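Local coordinates for protein exopolygalacturonate lyase (Vibrio vulnificus, PDB 5A29) that probably cleaves pectate, the polygalacturonate backbone of pectin, by beta-elimination as a family 2 polysaccharide lyase with a bound manganese ion, at residues Pro160-Leu165 against Leu240-Tyr245; Gln246-Ala251 against Glu348-Ala353; Lys290-Pro295 against Asn302-Asp307; Gln296-Thr301 against Leu393-Tyr398. One frame throughout, in Å; residues are numbered along the deposited sequence.

Contact 1. Residues Pro160-Leu165 against Leu240-Tyr245; sequences PYYPFL and LIYAAY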
# COMPACT_ATOMS: atom_id res chain seq x y z
N PRO A 160 2.65 -7.49 -3.43
CA PRO A 160 3.75 -7.99 -4.30
C PRO A 160 3.38 -8.09 -5.76
O PRO A 160 2.19 -8.18 -6.14
CB PRO A 160 4.04 -9.40 -3.74
CG PRO A 160 3.44 -9.41 -2.33
CD PRO A 160 2.26 -8.48 -2.39
N TYR A 161 4.41 -8.20 -6.59
CA TYR A 161 4.19 -8.18 -8.03
C TYR A 161 3.90 -9.62 -8.49
O TYR A 161 4.61 -10.21 -9.31
CB TYR A 161 5.48 -7.60 -8.68
CG TYR A 161 5.45 -7.27 -10.19
CD1 TYR A 161 4.29 -7.21 -10.93
CD2 TYR A 161 6.68 -6.97 -10.82
CE1 TYR A 161 4.32 -6.87 -12.28
CE2 TYR A 161 6.73 -6.66 -12.16
CZ TYR A 161 5.59 -6.62 -12.86
OH TYR A 161 5.69 -6.33 -14.20
N TYR A 162 2.77 -10.18 -8.01
CA TYR A 162 2.47 -11.59 -8.30
C TYR A 162 2.56 -12.08 -9.74
O TYR A 162 3.08 -13.16 -9.93
CB TYR A 162 1.10 -12.04 -7.69
CG TYR A 162 1.07 -11.98 -6.15
CD1 TYR A 162 1.90 -12.76 -5.36
CD2 TYR A 162 0.19 -11.10 -5.49
CE1 TYR A 162 1.88 -12.71 -3.96
CE2 TYR A 162 0.15 -11.08 -4.10
CZ TYR A 162 0.95 -11.87 -3.33
OH TYR A 162 0.89 -11.71 -1.95
N PRO A 163 1.97 -11.37 -10.70
CA PRO A 163 1.99 -11.89 -12.05
C PRO A 163 3.42 -12.07 -12.56
O PRO A 163 3.70 -13.01 -13.33
CB PRO A 163 1.33 -10.78 -12.86
CG PRO A 163 0.36 -10.12 -11.87
CD PRO A 163 1.19 -10.11 -10.63
N PHE A 164 4.36 -11.24 -12.10
CA PHE A 164 5.73 -11.38 -12.63
C PHE A 164 6.39 -12.51 -11.84
O PHE A 164 7.15 -13.35 -12.36
CB PHE A 164 6.52 -10.05 -12.42
CG PHE A 164 7.95 -10.18 -12.81
CD1 PHE A 164 8.30 -10.17 -14.18
CD2 PHE A 164 8.92 -10.31 -11.84
CE1 PHE A 164 9.63 -10.35 -14.58
CE2 PHE A 164 10.26 -10.46 -12.21
CZ PHE A 164 10.61 -10.51 -13.59
N LEU A 165 6.12 -12.56 -10.54
CA LEU A 165 6.73 -13.63 -9.73
C LEU A 165 6.24 -15.01 -10.31
O LEU A 165 7.03 -15.98 -10.37
CB LEU A 165 6.31 -13.55 -8.23
CG LEU A 165 6.70 -12.25 -7.49
CD1 LEU A 165 6.09 -12.20 -6.09
CD2 LEU A 165 8.21 -12.00 -7.44
N LEU A 240 -4.25 -10.27 1.76
CA LEU A 240 -4.80 -11.64 1.61
C LEU A 240 -5.80 -11.81 0.49
O LEU A 240 -5.71 -12.78 -0.26
CB LEU A 240 -5.41 -12.14 2.96
CG LEU A 240 -4.29 -12.42 3.99
CD1 LEU A 240 -4.92 -12.50 5.40
CD2 LEU A 240 -3.47 -13.69 3.70
N ILE A 241 -6.68 -10.84 0.36
CA ILE A 241 -7.73 -10.83 -0.69
C ILE A 241 -7.01 -10.75 -2.05
O ILE A 241 -7.30 -11.54 -2.93
CB ILE A 241 -8.65 -9.60 -0.53
CG1 ILE A 241 -9.60 -9.77 0.70
CG2 ILE A 241 -9.53 -9.40 -1.72
CD1 ILE A 241 -10.10 -8.46 1.24
N TYR A 242 -6.06 -9.82 -2.16
CA TYR A 242 -5.30 -9.63 -3.40
C TYR A 242 -4.61 -10.96 -3.80
O TYR A 242 -4.68 -11.38 -4.97
CB TYR A 242 -4.28 -8.44 -3.26
CG TYR A 242 -3.44 -8.23 -4.54
CD1 TYR A 242 -4.05 -8.04 -5.80
CD2 TYR A 242 -2.05 -8.16 -4.45
CE1 TYR A 242 -3.25 -7.85 -6.94
CE2 TYR A 242 -1.26 -7.99 -5.59
CZ TYR A 242 -1.87 -7.82 -6.81
OH TYR A 242 -1.06 -7.73 -7.96
N ALA A 243 -3.95 -11.61 -2.84
CA ALA A 243 -3.17 -12.82 -3.14
C ALA A 243 -4.07 -13.96 -3.59
O ALA A 243 -3.77 -14.62 -4.58
CB ALA A 243 -2.31 -13.23 -1.97
N ALA A 244 -5.21 -14.12 -2.94
CA ALA A 244 -6.13 -15.26 -3.24
C ALA A 244 -6.68 -15.04 -4.63
O ALA A 244 -6.71 -15.96 -5.45
CB ALA A 244 -7.27 -15.27 -2.25
N TYR A 245 -7.02 -13.79 -4.96
CA TYR A 245 -7.56 -13.55 -6.29
C TYR A 245 -6.51 -13.66 -7.40
O TYR A 245 -6.82 -14.05 -8.53
CB TYR A 245 -8.24 -12.22 -6.33
CG TYR A 245 -9.69 -12.22 -5.95
CD1 TYR A 245 -10.65 -12.73 -6.84
CD2 TYR A 245 -10.12 -11.69 -4.71
CE1 TYR A 245 -12.01 -12.69 -6.54
CE2 TYR A 245 -11.50 -11.64 -4.41
CZ TYR A 245 -12.43 -12.13 -5.33
OH TYR A 245 -13.80 -12.06 -5.08
O HOH W 1 1.19 -6.82 -8.95
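The rings of Y162 and Y242 meet inclined to each other, their planes 46° apart and their centroids separated by 5.4 Å. One face of the Y162 ring is lined by the CB of P160, two residues back, while CE2 of Y242 comes to its edge, 3.4 Å from Y162 CD2. The Y242 ring in turn has the carbonyl O of P160 at its edge, 3.5 Å from Y242 CE2, and a water near the same plane. CG of Y162 stands anti to its own carbonyl carbon (chi1 -64°), which carries the phenol along helix 234-250 until its OH reaches the methyl of A243, at 3.5 Å from CB. Alanine suits this place, since its short side chain lets the ring lie close to the helix. No direct hydrogen bond joins the segments. Instead the water is 2.6 Å from Y242 OH and donates a longer bond to P160 O. The contact is thus mainly apolar packing in the buried interior, joining the start of helix 162-168 to helix 234-250, and one water bridges P160 O and Y242 OH, giving each a polar partner inside these otherwise apolar surroundings.

Contact 2. Residues Gln246-Ala251 against Glu348-Ala353; sequences QLDWLA and EQRNDA. With EDO (1,2-ethanediol), chain M.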
# COMPACT_ATOMS: atom_id res chain seq x y z
N GLN A 246 -5.26 -13.33 -7.08
CA GLN A 246 -4.17 -13.50 -8.09
C GLN A 246 -3.84 -15.01 -8.26
O GLN A 246 -3.55 -15.47 -9.37
CB GLN A 246 -2.89 -12.74 -7.66
CG GLN A 246 -3.05 -11.24 -7.71
CD GLN A 246 -3.75 -10.79 -8.99
OE1 GLN A 246 -3.16 -10.88 -10.06
NE2 GLN A 246 -5.02 -10.39 -8.90
N LEU A 247 -3.96 -15.77 -7.22
CA LEU A 247 -3.81 -17.24 -7.41
C LEU A 247 -4.87 -17.76 -8.39
O LEU A 247 -4.54 -18.50 -9.38
CB LEU A 247 -3.78 -17.98 -6.05
CG LEU A 247 -3.83 -19.54 -6.11
CD1 LEU A 247 -2.59 -20.13 -6.77
CD2 LEU A 247 -3.98 -20.14 -4.70
N ASP A 248 -6.12 -17.37 -8.18
CA ASP A 248 -7.18 -17.81 -9.08
C ASP A 248 -6.90 -17.34 -10.49
O ASP A 248 -7.23 -18.02 -11.45
CB ASP A 248 -8.55 -17.19 -8.68
CG ASP A 248 -9.67 -17.53 -9.68
OD1 ASP A 248 -10.17 -18.66 -9.62
OD2 ASP A 248 -10.10 -16.69 -10.49
N TRP A 249 -6.46 -16.09 -10.63
CA TRP A 249 -6.23 -15.54 -11.93
C TRP A 249 -5.07 -16.21 -12.67
O TRP A 249 -5.16 -16.38 -13.91
CB TRP A 249 -5.92 -14.02 -11.82
CG TRP A 249 -5.69 -13.32 -13.15
CD1 TRP A 249 -4.49 -12.86 -13.66
CD2 TRP A 249 -6.67 -13.01 -14.12
NE1 TRP A 249 -4.70 -12.26 -14.86
CE2 TRP A 249 -6.02 -12.37 -15.19
CE3 TRP A 249 -8.05 -13.19 -14.19
CZ2 TRP A 249 -6.70 -11.89 -16.30
CZ3 TRP A 249 -8.72 -12.72 -15.29
CH2 TRP A 249 -8.04 -12.10 -16.34
N LEU A 250 -3.99 -16.52 -11.97
CA LEU A 250 -2.72 -16.91 -12.57
C LEU A 250 -2.59 -18.41 -12.82
O LEU A 250 -2.02 -18.83 -13.86
CB LEU A 250 -1.52 -16.43 -11.73
CG LEU A 250 -1.46 -14.87 -11.72
CD1 LEU A 250 -0.52 -14.44 -10.59
CD2 LEU A 250 -0.95 -14.32 -13.07
N ALA A 251 -3.13 -19.19 -11.90
CA ALA A 251 -2.79 -20.64 -11.83
C ALA A 251 -3.89 -21.48 -12.47
O ALA A 251 -5.00 -21.01 -12.61
CB ALA A 251 -2.49 -21.06 -10.39
N GLU A 348 -11.60 -4.71 -12.65
CA GLU A 348 -11.20 -4.55 -14.02
C GLU A 348 -10.57 -5.83 -14.57
O GLU A 348 -10.91 -6.24 -15.67
CB GLU A 348 -10.17 -3.42 -14.20
CG GLU A 348 -10.02 -3.09 -15.66
CD GLU A 348 -9.10 -1.91 -15.95
OE1 GLU A 348 -8.43 -1.40 -15.02
OE2 GLU A 348 -9.06 -1.50 -17.15
N GLN A 349 -9.69 -6.46 -13.80
CA GLN A 349 -9.00 -7.65 -14.24
C GLN A 349 -10.03 -8.77 -14.54
O GLN A 349 -9.95 -9.47 -15.55
CB GLN A 349 -8.05 -8.08 -13.17
CG GLN A 349 -7.20 -9.29 -13.54
CD GLN A 349 -6.30 -9.71 -12.40
OE1 GLN A 349 -6.77 -9.99 -11.28
NE2 GLN A 349 -5.01 -9.73 -12.65
N ARG A 350 -11.01 -8.91 -13.66
CA ARG A 350 -11.96 -10.00 -13.70
C ARG A 350 -13.23 -9.68 -14.44
O ARG A 350 -14.14 -10.52 -14.48
CB ARG A 350 -12.29 -10.41 -12.28
CG ARG A 350 -11.09 -10.94 -11.53
CD ARG A 350 -11.48 -11.29 -10.10
NE ARG A 350 -12.18 -12.58 -10.08
CZ ARG A 350 -11.57 -13.77 -10.21
NH1 ARG A 350 -10.25 -13.86 -10.39
NH2 ARG A 350 -12.31 -14.91 -10.20
N ASN A 351 -13.34 -8.45 -14.90
CA ASN A 351 -14.54 -7.90 -15.47
C ASN A 351 -15.76 -8.19 -14.54
O ASN A 351 -16.79 -8.77 -14.93
CB ASN A 351 -14.72 -8.41 -16.91
CG ASN A 351 -15.87 -7.73 -17.60
OD1 ASN A 351 -16.18 -6.57 -17.31
ND2 ASN A 351 -16.57 -8.47 -18.43
N ASP A 352 -15.60 -7.78 -13.28
CA ASP A 352 -16.57 -8.12 -12.21
C ASP A 352 -17.32 -6.88 -11.76
O ASP A 352 -16.77 -6.06 -11.03
CB ASP A 352 -15.85 -8.73 -11.01
CG ASP A 352 -16.83 -9.35 -9.98
OD1 ASP A 352 -17.92 -8.79 -9.76
OD2 ASP A 352 -16.49 -10.39 -9.38
N ALA A 353 -18.55 -6.72 -12.22
CA ALA A 353 -19.35 -5.54 -11.95
C ALA A 353 -19.80 -5.40 -10.47
O ALA A 353 -20.03 -4.28 -10.02
CB ALA A 353 -20.57 -5.50 -12.87
C1 EDO M . -6.24 -0.15 -12.77
O1 EDO M . -5.22 -1.14 -12.99
C2 EDO M . -7.36 -0.83 -11.94
O2 EDO M . -8.73 -0.35 -12.13
O HOH W 2 -12.84 -18.13 -10.32
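W249, in the last turn of helix 234-250, faces R350, at the C-terminal end of helix 331-349, their CA atoms 8.2 Å apart. Beyond R350 the chain turns through N351, whose positive phi (49°) belongs to a Schellman motif. In the middle, Q349 CG is anti to the backbone N (chi1 -177°) and the chain beyond is extended, laying it across the indole of W249: CG sits 3.7 Å from the centroid of the six-membered ring, a CH-pi contact over the face, and the amide stacks nearly parallel to the ring with NE2 3.3 Å from CD1. The same amide pairs almost coplanar with that of Q246. Q246 NE2 gives a straight bond of 3.0 Å to an in-plane lone pair of Q349 OE1, while the return bond from Q349 NE2 to Q246 OE1 is weak; glutamine suits both places because each amide can donate and accept. R350 grips D248 end-on in a salt bridge, NH1 and NH2 reaching OD2 at 2.8 Å and 2.9 Å; OD2 lies in the guanidinium plane, the carboxylate is turned 56° from it, and both bent bonds converge on one oxygen. A water donates to D248 OD1 and accepts a weak bond from R350 NH2. Helix 259-272 packs against D248 and R350 through A260, and Q246 leans on Y162 and P163 of helix 162-168.

Contact 3. Residues Lys290-Pro295 against Asn302-Asp307; sequences KREWPP and NSKYGD. With SRT (S,R meso-tartaric acid), chain Q.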
# COMPACT_ATOMS: atom_id res chain seq x y z
N LYS A 290 -13.22 -8.18 25.33
CA LYS A 290 -12.54 -7.87 26.63
C LYS A 290 -12.25 -9.17 27.36
O LYS A 290 -13.17 -9.81 27.94
CB LYS A 290 -13.51 -6.95 27.42
CG LYS A 290 -13.04 -6.53 28.82
CD LYS A 290 -14.29 -5.96 29.53
CE LYS A 290 -13.96 -5.33 30.89
NZ LYS A 290 -15.28 -4.81 31.47
N ARG A 291 -11.01 -9.62 27.30
CA ARG A 291 -10.67 -10.99 27.59
C ARG A 291 -9.84 -10.97 28.87
O ARG A 291 -9.78 -11.99 29.57
CB ARG A 291 -9.78 -11.40 26.41
CG ARG A 291 -9.56 -12.81 26.10
CD ARG A 291 -8.57 -12.79 24.93
NE ARG A 291 -9.30 -12.42 23.72
CZ ARG A 291 -10.14 -13.24 23.10
NH1 ARG A 291 -10.33 -14.47 23.59
NH2 ARG A 291 -10.82 -12.85 22.02
N GLU A 292 -9.14 -9.87 29.15
CA GLU A 292 -8.32 -9.76 30.40
C GLU A 292 -8.58 -8.41 31.04
O GLU A 292 -9.09 -7.50 30.40
CB GLU A 292 -6.78 -9.87 30.17
CG GLU A 292 -6.35 -11.23 29.62
CD GLU A 292 -4.84 -11.47 29.56
OE1 GLU A 292 -4.05 -10.67 30.10
OE2 GLU A 292 -4.42 -12.52 29.00
N TRP A 293 -8.18 -8.27 32.30
CA TRP A 293 -8.43 -7.04 33.03
C TRP A 293 -7.51 -7.04 34.25
O TRP A 293 -7.28 -8.12 34.77
CB TRP A 293 -9.89 -6.95 33.50
CG TRP A 293 -10.29 -5.54 33.74
CD1 TRP A 293 -10.44 -4.92 34.94
CD2 TRP A 293 -10.53 -4.53 32.73
NE1 TRP A 293 -10.79 -3.58 34.74
CE2 TRP A 293 -10.82 -3.32 33.39
CE3 TRP A 293 -10.48 -4.55 31.32
CZ2 TRP A 293 -11.11 -2.10 32.69
CZ3 TRP A 293 -10.77 -3.35 30.61
CH2 TRP A 293 -11.09 -2.13 31.32
N PRO A 294 -6.96 -5.90 34.71
CA PRO A 294 -7.20 -4.57 34.19
C PRO A 294 -6.02 -4.16 33.29
O PRO A 294 -4.95 -4.72 33.36
CB PRO A 294 -7.15 -3.67 35.46
CG PRO A 294 -6.12 -4.32 36.29
CD PRO A 294 -6.25 -5.84 36.01
N PRO A 295 -6.22 -3.12 32.47
CA PRO A 295 -5.06 -2.58 31.74
C PRO A 295 -4.21 -1.81 32.75
O PRO A 295 -4.74 -1.29 33.73
CB PRO A 295 -5.67 -1.55 30.77
CG PRO A 295 -7.18 -1.67 30.89
CD PRO A 295 -7.50 -2.46 32.15
N ASN A 302 -3.36 -2.76 24.52
CA ASN A 302 -3.44 -4.15 24.05
C ASN A 302 -4.92 -4.53 23.79
O ASN A 302 -5.79 -4.19 24.57
CB ASN A 302 -2.81 -5.04 25.10
CG ASN A 302 -2.57 -6.46 24.62
OD1 ASN A 302 -3.44 -7.13 24.06
ND2 ASN A 302 -1.40 -6.95 24.94
N SER A 303 -5.21 -5.17 22.65
CA SER A 303 -6.62 -5.42 22.28
C SER A 303 -7.29 -6.49 23.25
O SER A 303 -8.50 -6.63 23.26
CB SER A 303 -6.74 -5.98 20.84
OG SER A 303 -5.99 -7.19 20.75
N LYS A 304 -6.50 -7.16 24.05
CA LYS A 304 -7.07 -8.16 24.99
C LYS A 304 -7.91 -7.51 26.09
O LYS A 304 -8.70 -8.21 26.76
CB LYS A 304 -5.96 -9.05 25.61
CG LYS A 304 -5.08 -8.26 26.56
CD LYS A 304 -3.93 -9.11 27.10
CE LYS A 304 -3.01 -8.27 27.96
NZ LYS A 304 -1.95 -9.20 28.52
N TYR A 305 -7.81 -6.17 26.21
CA TYR A 305 -8.60 -5.42 27.19
C TYR A 305 -9.87 -4.93 26.56
O TYR A 305 -10.68 -4.21 27.16
CB TYR A 305 -7.78 -4.25 27.82
CG TYR A 305 -6.56 -4.70 28.54
CD1 TYR A 305 -6.65 -5.61 29.61
CD2 TYR A 305 -5.27 -4.24 28.17
CE1 TYR A 305 -5.53 -6.07 30.25
CE2 TYR A 305 -4.14 -4.74 28.79
CZ TYR A 305 -4.28 -5.63 29.85
OH TYR A 305 -3.17 -6.16 30.49
N GLY A 306 -10.06 -5.29 25.30
CA GLY A 306 -11.36 -4.89 24.69
C GLY A 306 -11.19 -3.85 23.58
O GLY A 306 -10.09 -3.29 23.37
N ASP A 307 -12.30 -3.48 22.97
CA ASP A 307 -12.27 -2.58 21.82
C ASP A 307 -11.70 -1.22 22.26
O ASP A 307 -12.16 -0.63 23.25
CB ASP A 307 -13.70 -2.40 21.31
CG ASP A 307 -13.76 -1.55 20.04
OD1 ASP A 307 -13.60 -0.34 20.16
OD2 ASP A 307 -13.93 -2.15 18.94
O1 SRT Q . -4.14 -6.81 19.24
O11 SRT Q . -3.16 -5.32 20.60
C1 SRT Q . -3.41 -5.80 19.48
C2 SRT Q . -2.72 -4.99 18.41
O2 SRT Q . -1.31 -5.10 18.50
C3 SRT Q . -3.28 -4.91 17.02
O3 SRT Q . -3.87 -3.66 17.34
C4 SRT Q . -2.17 -4.63 15.98
O4 SRT Q . -1.99 -3.43 15.67
O41 SRT Q . -1.49 -5.62 15.52
O HOH W 3 -3.87 -7.91 32.92
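K304 and Y305 belong to two overlapping type I turns, N302 to Y305 and S303 to G306, set in a loop that carries part of a tartrate pocket and against which residues 290-295 pack. An Asx turn, in which N302 OD1 accepts from K304 N, shapes its start, and S303 N donates to tartrate O11 at 2.9 Å. The contact centres on the carbonyl of K304, gripped by two backbone donors from opposite faces of its plane: R291 N at 2.8 Å and E292 N at 2.9 Å. Next to it the ammonium of K304 reaches E292, NZ to OE1 3.0 Å, in a salt bridge that meets the carboxylate from above its plane. The long lysine chain suits this exposed place: it crosses the glutamate obliquely, CD against the carboxylate, and brings NZ over OE1. Y305 is the flat centre of the contact. P295 CA lies over one face, 3.6 Å from the ring centroid in a CH-pi contact, with K304 CG over the other, while E292 O approaches the edge 3.2 Å from CD1. The W293-P294 peptide is cis, and the indole is sandwiched between P295 CD and K290 CE, with Y305 O at its edge. G306 brings its CA to 3.7 Å from K290 CA; its phi of 112° suits a residue without a side chain. The loop lies between strand 287-288, where D307 bonds S287, and helix 308-317, whose R311 packs against both P295 and Y305.

Contact 4. Residues Gln296-Thr301 against Leu393-Tyr398; sequences QSDKDT and LARDGY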
# COMPACT_ATOMS: atom_id res chain seq x y z
N GLN A 296 -2.95 -1.61 32.45
CA GLN A 296 -2.12 -0.80 33.34
C GLN A 296 -2.54 0.68 33.45
O GLN A 296 -2.52 1.26 34.53
CB GLN A 296 -0.66 -0.98 32.96
CG GLN A 296 0.29 -0.55 34.04
CD GLN A 296 1.67 -0.38 33.47
OE1 GLN A 296 2.33 -1.37 33.09
NE2 GLN A 296 2.10 0.87 33.33
N SER A 297 -3.06 1.27 32.37
CA SER A 297 -3.61 2.62 32.39
C SER A 297 -4.35 2.78 31.05
O SER A 297 -4.32 1.85 30.23
CB SER A 297 -2.43 3.67 32.40
OG SER A 297 -1.75 3.60 31.15
N ASP A 298 -4.88 3.98 30.79
CA ASP A 298 -5.49 4.31 29.48
C ASP A 298 -4.50 4.14 28.28
O ASP A 298 -4.91 3.90 27.12
CB ASP A 298 -6.01 5.70 29.49
CG ASP A 298 -7.24 5.89 30.33
OD1 ASP A 298 -7.88 4.89 30.75
OD2 ASP A 298 -7.58 7.08 30.55
N LYS A 299 -3.21 4.24 28.55
CA LYS A 299 -2.20 4.09 27.49
C LYS A 299 -1.87 2.66 27.22
O LYS A 299 -1.22 2.37 26.22
CB LYS A 299 -0.89 4.82 27.84
CG LYS A 299 -1.07 6.31 28.04
CD LYS A 299 0.32 6.94 28.26
CE LYS A 299 0.18 8.29 28.94
NZ LYS A 299 1.51 8.87 29.24
N ASP A 300 -2.39 1.73 28.02
CA ASP A 300 -2.09 0.30 27.76
C ASP A 300 -3.19 -0.19 26.81
O ASP A 300 -4.31 -0.39 27.23
CB ASP A 300 -2.11 -0.46 29.12
CG ASP A 300 -1.84 -1.95 29.00
OD1 ASP A 300 -1.66 -2.50 27.86
OD2 ASP A 300 -1.83 -2.58 30.09
N THR A 301 -2.88 -0.32 25.50
CA THR A 301 -3.94 -0.40 24.46
C THR A 301 -3.93 -1.76 23.81
O THR A 301 -4.45 -1.94 22.71
CB THR A 301 -3.73 0.71 23.40
OG1 THR A 301 -2.38 0.58 22.93
CG2 THR A 301 -4.03 2.10 23.99
N LEU A 393 -8.89 15.19 22.23
CA LEU A 393 -9.29 13.90 22.77
C LEU A 393 -9.45 14.05 24.32
O LEU A 393 -8.62 14.66 25.00
CB LEU A 393 -8.23 12.82 22.50
CG LEU A 393 -7.95 12.55 21.00
CD1 LEU A 393 -7.17 11.28 20.82
CD2 LEU A 393 -9.27 12.47 20.21
N ALA A 394 -10.48 13.41 24.86
CA ALA A 394 -10.83 13.54 26.31
C ALA A 394 -9.93 12.76 27.22
O ALA A 394 -9.79 13.12 28.38
CB ALA A 394 -12.33 13.18 26.53
N ARG A 395 -9.28 11.70 26.73
CA ARG A 395 -8.42 10.87 27.53
C ARG A 395 -7.43 10.19 26.61
O ARG A 395 -7.65 10.16 25.41
CB ARG A 395 -9.26 9.75 28.26
CG ARG A 395 -10.06 8.80 27.33
CD ARG A 395 -11.11 7.93 28.11
NE ARG A 395 -12.10 8.78 28.81
CZ ARG A 395 -13.12 9.38 28.24
NH1 ARG A 395 -13.32 9.31 26.90
NH2 ARG A 395 -13.91 10.14 28.97
N ASP A 396 -6.38 9.62 27.18
CA ASP A 396 -5.42 8.87 26.40
C ASP A 396 -6.05 7.59 25.85
O ASP A 396 -7.02 7.07 26.43
CB ASP A 396 -4.24 8.40 27.24
CG ASP A 396 -3.42 9.54 27.89
OD1 ASP A 396 -3.18 10.59 27.26
OD2 ASP A 396 -2.91 9.30 29.01
N GLY A 397 -5.43 7.05 24.80
CA GLY A 397 -5.84 5.72 24.30
C GLY A 397 -5.11 5.47 22.98
O GLY A 397 -4.12 6.13 22.62
N TYR A 398 -5.63 4.48 22.28
CA TYR A 398 -5.02 3.96 21.09
C TYR A 398 -4.98 5.05 20.00
O TYR A 398 -4.12 4.97 19.18
CB TYR A 398 -5.92 2.80 20.61
CG TYR A 398 -5.42 1.98 19.45
CD1 TYR A 398 -4.26 1.23 19.53
CD2 TYR A 398 -6.23 1.85 18.31
CE1 TYR A 398 -3.84 0.41 18.50
CE2 TYR A 398 -5.84 1.01 17.27
CZ TYR A 398 -4.63 0.33 17.36
OH TYR A 398 -4.25 -0.49 16.33
O HOH W 4 -6.28 9.38 30.15
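K299 and G397 bring their CA atoms to 5.1 Å and T301 and Y398 to 5.6 Å, two irregular backbones running side by side, the first folded into a type I turn from S297 to D300 and the second extended through D396 and G397. No direct hydrogen bond crosses between them. G397 CA instead points a C-H at D298 O, 3.5 Å away and fairly straight (161° at the hydrogen); glycine also suits the very extended backbone here (phi 172°, psi -165°). D298 also spans the gap through a water, which donates to its OD2 at 2.7 Å and accepts from D396 N, while CB of D298 packs on D396 O. K299 passes D396 at a slant. Its CE is 3.3 Å from D396 OD2, but NZ is 4.4 Å from that oxygen, so any attraction between the charges is probably weaker than in a salt bridge; D396 OD1 is taken by K402 N. T301 contributes its methyl: CG2, anti to T301's own carbonyl carbon, rests 3.3 Å from Y398 N, and CB sits near CD1 of the phenol, the two side chains crossing at about a right angle. Threonine suits the place by offering a compact branched surface to the tyrosine. Y398 also lines the tartrate pocket, its side chain about 3 Å from the ligand. Helix 308-317 ties the loops together: R311 holds D300 O, R308 bonds T301 O and makes a cation-pi contact with Y398, and R395 bridges to E316 while also bonding Q312 O.

In the fold
The contacts form two pairs. Contacts 1 and 2 share helix 234-250, their centres 10 Å apart, and they touch where Q246 packs on Y162 and R350 on Y245. Contacts 3 and 4 lie 12 Å apart, centre to centre: 290-307 is one continuous loop, which contact 4 joins to the separate loop holding 393-398, and D300 lies against Y305 and P295. The pairs are remote, the centres of contacts 2 and 4 being 43 Å apart. Contacts 3 and 4 supply N302, S303 and Y398 to the same tartrate pocket. The Y398 side chain is about 12 Å from the manganese ion, and the P160 side chain about 12 Å from that of E154, a ligand of this metal.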